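Local coordinates for hemolysin-like protein containing CBS domains (Oenococcus oeni, PDB 3OCO), which is of unknown function but forms the CBS-domain pair of a longer membrane protein that may bind flavin adenine dinucleotide, at residues D28-T40 with E51-D65. Residues are numbered along the deposited sequence; the frame is centred on the assembly and turned at random.
Sequences DRTSMSVVDVDET and EQYSRFPVTADNDKD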
loop_
_atom_site.group_PDB
_atom_site.type_symbol
_atom_site.label_atom_id
_atom_site.label_comp_id
_atom_site.label_asym_id
_atom_site.label_seq_id
_atom_site.Cartn_x
_atom_site.Cartn_y
_atom_site.Cartn_z
ATOM N N ASP A 28 -6.056 -13.310 -9.791
ATOM C CA ASP A 28 -5.911 -14.235 -10.911
ATOM C C ASP A 28 -5.671 -13.520 -12.236
ATOM O O ASP A 28 -6.027 -12.345 -12.391
ATOM C CB ASP A 28 -7.113 -15.159 -11.010
ATOM C CG ASP A 28 -8.261 -14.543 -11.750
ATOM O OD1 ASP A 28 -9.044 -13.811 -11.114
ATOM O OD2 ASP A 28 -8.389 -14.808 -12.966
ATOM N N ARG A 29 -5.065 -14.232 -13.186
ATOM C CA ARG A 29 -4.626 -13.624 -14.445
ATOM C C ARG A 29 -5.730 -12.818 -15.095
ATOM O O ARG A 29 -5.463 -11.780 -15.684
ATOM C CB ARG A 29 -4.116 -14.685 -15.433
ATOM C CG ARG A 29 -3.576 -14.129 -16.746
ATOM C CD ARG A 29 -3.373 -15.207 -17.804
ATOM N NE ARG A 29 -4.592 -15.974 -18.016
ATOM C CZ ARG A 29 -4.847 -17.128 -17.406
ATOM N NH1 ARG A 29 -3.959 -17.633 -16.567
ATOM N NH2 ARG A 29 -5.985 -17.770 -17.626
ATOM N N THR A 30 -6.968 -13.289 -14.986
ATOM C CA THR A 30 -8.075 -12.644 -15.690
ATOM C C THR A 30 -8.490 -11.316 -15.058
ATOM O O THR A 30 -9.139 -10.493 -15.705
ATOM C CB THR A 30 -9.306 -13.565 -15.819
ATOM O OG1 THR A 30 -10.153 -13.078 -16.866
ATOM C CG2 THR A 30 -10.097 -13.606 -14.531
ATOM N N SER A 31 -8.099 -11.103 -13.805
ATOM C CA SER A 31 -8.419 -9.860 -13.100
ATOM C C SER A 31 -7.292 -8.824 -13.097
ATOM O O SER A 31 -7.499 -7.711 -12.625
ATOM C CB SER A 31 -8.842 -10.161 -11.662
ATOM O OG SER A 31 -10.011 -10.966 -11.646
HETATM N N MSE A 32 -6.114 -9.186 -13.614
HETATM C CA MSE A 32 -4.949 -8.291 -13.612
HETATM C C MSE A 32 -5.077 -7.133 -14.595
HETATM O O MSE A 32 -5.622 -7.300 -15.681
HETATM C CB MSE A 32 -3.674 -9.024 -14.028
HETATM C CG MSE A 32 -3.137 -10.112 -13.141
HETATM SE SE MSE A 32 -1.354 -10.613 -13.846
HETATM C CE MSE A 32 -1.757 -10.868 -15.740
ATOM N N SER A 33 -4.524 -5.979 -14.222
ATOM C CA SER A 33 -4.301 -4.878 -15.159
ATOM C C SER A 33 -2.805 -4.707 -15.362
ATOM O O SER A 33 -2.053 -4.522 -14.397
ATOM C CB SER A 33 -4.878 -3.563 -14.628
ATOM O OG SER A 33 -6.284 -3.636 -14.481
ATOM N N VAL A 34 -2.373 -4.762 -16.619
ATOM C CA VAL A 34 -0.958 -4.647 -16.929
ATOM C C VAL A 34 -0.651 -3.445 -17.819
ATOM O O VAL A 34 -1.547 -2.856 -18.421
ATOM C CB VAL A 34 -0.440 -5.935 -17.602
ATOM C CG1 VAL A 34 -0.794 -7.147 -16.744
ATOM C CG2 VAL A 34 -1.023 -6.081 -18.997
ATOM N N VAL A 35 0.618 -3.055 -17.851
ATOM C CA VAL A 35 1.113 -2.144 -18.877
ATOM C C VAL A 35 2.256 -2.821 -19.639
ATOM O O VAL A 35 2.906 -3.729 -19.123
ATOM C CB VAL A 35 1.632 -0.828 -18.275
ATOM C CG1 VAL A 35 0.495 -0.056 -17.657
ATOM C CG2 VAL A 35 2.702 -1.120 -17.247
ATOM N N ASP A 36 2.516 -2.358 -20.847
ATOM C CA ASP A 36 3.514 -2.981 -21.713
ATOM C C ASP A 36 4.859 -2.241 -21.673
ATOM O O ASP A 36 4.897 -1.018 -21.536
ATOM C CB ASP A 36 2.990 -3.050 -23.153
ATOM C CG ASP A 36 3.922 -3.819 -24.077
ATOM O OD1 ASP A 36 4.152 -5.015 -23.802
ATOM O OD2 ASP A 36 4.427 -3.231 -25.067
ATOM N N VAL A 37 5.954 -2.989 -21.807
ATOM C CA VAL A 37 7.294 -2.410 -21.742
ATOM C C VAL A 37 7.504 -1.288 -22.775
ATOM O O VAL A 37 8.383 -0.440 -22.616
ATOM C CB VAL A 37 8.376 -3.492 -21.917
ATOM C CG1 VAL A 37 8.274 -4.148 -23.309
ATOM C CG2 VAL A 37 9.750 -2.909 -21.697
ATOM N N ASP A 38 6.685 -1.274 -23.822
ATOM C CA ASP A 38 6.823 -0.279 -24.882
ATOM C C ASP A 38 5.755 0.808 -24.850
ATOM O O ASP A 38 5.670 1.635 -25.761
ATOM C CB ASP A 38 6.808 -0.951 -26.246
ATOM C CG ASP A 38 8.188 -1.384 -26.697
ATOM O OD1 ASP A 38 9.152 -1.277 -25.905
ATOM O OD2 ASP A 38 8.299 -1.832 -27.854
ATOM N N GLU A 39 4.916 0.797 -23.825
ATOM C CA GLU A 39 3.997 1.909 -23.643
ATOM C C GLU A 39 4.763 3.061 -23.021
ATOM O O GLU A 39 5.820 2.863 -22.418
ATOM C CB GLU A 39 2.789 1.508 -22.809
ATOM C CG GLU A 39 1.504 1.501 -23.625
ATOM C CD GLU A 39 0.694 0.231 -23.438
ATOM O OE1 GLU A 39 0.656 -0.301 -22.304
ATOM O OE2 GLU A 39 0.088 -0.233 -24.430
ATOM N N THR A 40 4.253 4.271 -23.213
ATOM C CA THR A 40 4.893 5.457 -22.674
ATOM C C THR A 40 4.397 5.737 -21.262
ATOM O O THR A 40 3.342 5.258 -20.850
ATOM C CB THR A 40 4.529 6.660 -23.489
ATOM O OG1 THR A 40 3.111 6.830 -23.405
ATOM C CG2 THR A 40 4.934 6.453 -24.960
ATOM N N GLU A 51 -7.624 3.412 -12.807
ATOM C CA GLU A 51 -7.769 2.157 -12.059
ATOM C C GLU A 51 -7.170 2.162 -10.643
ATOM O O GLU A 51 -7.396 1.224 -9.874
ATOM C CB GLU A 51 -7.167 1.006 -12.863
ATOM C CG GLU A 51 -7.573 1.028 -14.329
ATOM C CD GLU A 51 -7.454 -0.331 -14.985
ATOM O OE1 GLU A 51 -6.308 -0.801 -15.157
ATOM O OE2 GLU A 51 -8.503 -0.925 -15.328
ATOM N N GLN A 52 -6.383 3.189 -10.320
ATOM C CA GLN A 52 -5.858 3.397 -8.954
ATOM C C GLN A 52 -4.783 2.439 -8.438
ATOM O O GLN A 52 -4.061 2.801 -7.508
ATOM C CB GLN A 52 -6.970 3.380 -7.901
ATOM C CG GLN A 52 -8.138 4.284 -8.117
ATOM C CD GLN A 52 -9.103 4.150 -6.957
ATOM O OE1 GLN A 52 -8.736 4.382 -5.801
ATOM N NE2 GLN A 52 -10.328 3.733 -7.250
ATOM N N TYR A 53 -4.694 1.219 -8.971
ATOM C CA TYR A 53 -3.693 0.289 -8.442
ATOM C C TYR A 53 -2.358 1.005 -8.352
ATOM O O TYR A 53 -2.040 1.832 -9.185
ATOM C CB TYR A 53 -3.566 -0.975 -9.306
ATOM C CG TYR A 53 -4.875 -1.681 -9.574
ATOM C CD1 TYR A 53 -5.456 -2.483 -8.617
ATOM C CD2 TYR A 53 -5.521 -1.549 -10.800
ATOM C CE1 TYR A 53 -6.656 -3.132 -8.861
ATOM C CE2 TYR A 53 -6.725 -2.195 -11.055
ATOM C CZ TYR A 53 -7.287 -2.982 -10.081
ATOM O OH TYR A 53 -8.481 -3.630 -10.324
ATOM N N SER A 54 -1.570 0.711 -7.338
ATOM C CA SER A 54 -0.314 1.429 -7.214
ATOM C C SER A 54 0.831 0.730 -7.939
ATOM O O SER A 54 1.879 1.329 -8.195
ATOM C CB SER A 54 0.038 1.640 -5.746
ATOM O OG SER A 54 0.180 0.404 -5.090
ATOM N N ARG A 55 0.634 -0.542 -8.257
ATOM C CA ARG A 55 1.644 -1.311 -8.986
ATOM C C ARG A 55 1.055 -2.084 -10.149
ATOM O O ARG A 55 0.087 -2.826 -9.980
ATOM C CB ARG A 55 2.358 -2.279 -8.057
ATOM C CG ARG A 55 3.017 -1.591 -6.902
ATOM C CD ARG A 55 3.814 -2.569 -6.114
ATOM N NE ARG A 55 4.500 -1.919 -5.015
ATOM C CZ ARG A 55 4.108 -2.009 -3.753
ATOM N NH1 ARG A 55 3.032 -2.732 -3.456
ATOM N NH2 ARG A 55 4.803 -1.394 -2.799
ATOM N N PHE A 56 1.647 -1.900 -11.326
ATOM C CA PHE A 56 1.198 -2.588 -12.533
ATOM C C PHE A 56 2.277 -3.507 -13.057
ATOM O O PHE A 56 3.378 -3.061 -13.389
ATOM C CB PHE A 56 0.864 -1.588 -13.634
ATOM C CG PHE A 56 -0.400 -0.823 -13.399
ATOM C CD1 PHE A 56 -1.624 -1.351 -13.781
ATOM C CD2 PHE A 56 -0.368 0.430 -12.808
ATOM C CE1 PHE A 56 -2.802 -0.639 -13.566
ATOM C CE2 PHE A 56 -1.538 1.145 -12.591
ATOM C CZ PHE A 56 -2.758 0.607 -12.976
ATOM N N PRO A 57 1.958 -4.800 -13.147
ATOM C CA PRO A 57 2.793 -5.750 -13.879
ATOM C C PRO A 57 3.057 -5.225 -15.284
ATOM O O PRO A 57 2.129 -4.712 -15.949
ATOM C CB PRO A 57 1.908 -6.987 -13.959
ATOM C CG PRO A 57 0.958 -6.848 -12.819
ATOM C CD PRO A 57 0.684 -5.395 -12.715
ATOM N N VAL A 58 4.319 -5.289 -15.698
ATOM C CA VAL A 58 4.734 -4.907 -17.042
ATOM C C VAL A 58 4.894 -6.159 -17.930
ATOM O O VAL A 58 5.640 -7.061 -17.578
ATOM C CB VAL A 58 6.073 -4.141 -16.996
ATOM C CG1 VAL A 58 6.621 -3.927 -18.400
ATOM C CG2 VAL A 58 5.908 -2.807 -16.259
ATOM N N THR A 59 4.194 -6.211 -19.068
ATOM C CA THR A 59 4.292 -7.341 -19.990
ATOM C C THR A 59 5.325 -7.091 -21.080
ATOM O O THR A 59 5.583 -5.951 -21.464
ATOM C CB THR A 59 2.942 -7.651 -20.690
ATOM O OG1 THR A 59 2.585 -6.583 -21.572
ATOM C CG2 THR A 59 1.836 -7.836 -19.690
ATOM N N ALA A 60 5.930 -8.161 -21.567
ATOM C CA ALA A 60 6.684 -8.098 -22.820
ATOM C C ALA A 60 5.746 -8.454 -23.964
ATOM O O ALA A 60 4.878 -9.315 -23.813
ATOM C CB ALA A 60 7.875 -9.061 -22.792
ATOM N N ASP A 61 5.896 -7.782 -25.098
ATOM C CA ASP A 61 5.176 -8.187 -26.302
ATOM C C ASP A 61 3.658 -8.149 -26.120
ATOM O O ASP A 61 2.925 -8.836 -26.828
ATOM C CB ASP A 61 5.620 -9.596 -26.729
ATOM C CG ASP A 61 7.093 -9.650 -27.165
ATOM O OD1 ASP A 61 7.525 -8.764 -27.936
ATOM O OD2 ASP A 61 7.816 -10.583 -26.747
ATOM N N ASN A 62 3.197 -7.350 -25.160
ATOM C CA ASN A 62 1.772 -7.232 -24.858
ATOM C C ASN A 62 1.140 -8.556 -24.452
ATOM O O ASN A 62 -0.065 -8.760 -24.608
ATOM C CB ASN A 62 1.019 -6.630 -26.046
ATOM C CG ASN A 62 1.068 -5.116 -26.054
ATOM O OD1 ASN A 62 0.567 -4.456 -25.131
ATOM N ND2 ASN A 62 1.674 -4.554 -27.093
ATOM N N ASP A 63 1.963 -9.449 -23.918
ATOM C CA ASP A 63 1.513 -10.787 -23.553
ATOM C C ASP A 63 1.396 -10.901 -22.037
ATOM O O ASP A 63 2.400 -10.807 -21.341
ATOM C CB ASP A 63 2.527 -11.819 -24.074
ATOM C CG ASP A 63 1.970 -13.232 -24.122
ATOM O OD1 ASP A 63 0.871 -13.477 -23.578
ATOM O OD2 ASP A 63 2.639 -14.100 -24.720
ATOM N N LYS A 64 0.193 -11.120 -21.520
ATOM C CA LYS A 64 0.052 -11.306 -20.061
ATOM C C LYS A 64 0.950 -12.412 -19.535
ATOM O O LYS A 64 1.378 -12.356 -18.386
ATOM C CB LYS A 64 -1.390 -11.595 -19.634
ATOM C CG LYS A 64 -2.311 -10.387 -19.617
ATOM C CD LYS A 64 -3.762 -10.833 -19.781
ATOM C CE LYS A 64 -4.558 -10.698 -18.493
ATOM N NZ LYS A 64 -4.961 -9.294 -18.282
ATOM N N ASP A 65 1.251 -13.405 -20.372
ATOM C CA ASP A 65 2.054 -14.554 -19.936
ATOM C C ASP A 65 3.556 -14.256 -19.937
ATOM O O ASP A 65 4.369 -15.104 -19.568
ATOM C CB ASP A 65 1.728 -15.806 -20.761
ATOM C CG ASP A 65 0.300 -16.290 -20.552
ATOM O OD1 ASP A 65 -0.064 -16.529 -19.387
ATOM O OD2 ASP A 65 -0.461 -16.427 -21.536
HETATM O O HOH W 1 3.283 -1.584 -26.563
HETATM O O HOH W 2 6.720 -4.925 -26.727
#
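The Phe56 ring turns its edge to Ser33. Ser33 O lies near the ring plane, 3.3 Å from Phe56 CD1, and the Ser33 carbonyl carbon sits in plane at the same edge. One face of the Tyr53 ring carries Glu51 O, 3.5 Å above the plane and offset toward the rim. The carboxylate of Asp36 and the amide of Asn62 are stacked, with planes 19° apart. With chi1 at -174°, Asp36 swings its carboxylate away from its own N and over to the turn from Ala60 to Asp63. There the backbone N of Asn62 meets Asp36 OD1 at 2.9 Å, from above the carboxylate plane. On the other oxygen, OD2, Asp36 accepts from Asp38 N, closing an Asx turn. Water also donates to OD2.

Between these ends the strands pair in parallel, Val35 with Val58 and Asp36 with Thr59. Val35 N bonds to Pro57 O at 2.9 Å. Thr59 N returns a bond to Val35 O, and Val37 N bonds to Thr59 O. Val35 CG2 packs on Val58 CG2 at 3.8 Å, on the face where Leu47 of helix 41-51 covers Val35. Val34 CG2 and Thr59 CG2 are pressed together at 3.4 Å, tighter than usual.

Farther back, Ser33 OG donates to Glu51 OE1 at 2.9 Å, from above the carboxylate plane. The bent Lys64 chain meets the selenomethionine Met32 tip to tip, and Lys64 NZ makes a weak bond to Met32 O.

Helix 41-51 links the two strands, so this is the beta-alpha-beta unit of the first CBS domain. Its short edge strand is held by three backbone bonds. Asp36 ties two turns together: its own, from Asp36 to Glu39, and the type I' turn from Ala60 to Asp63. The N-H groups and water around this carboxylate probably stabilise its negative charge, although Thr59 O, an acceptor 2.9 Å from Asp36 OD1, works against this.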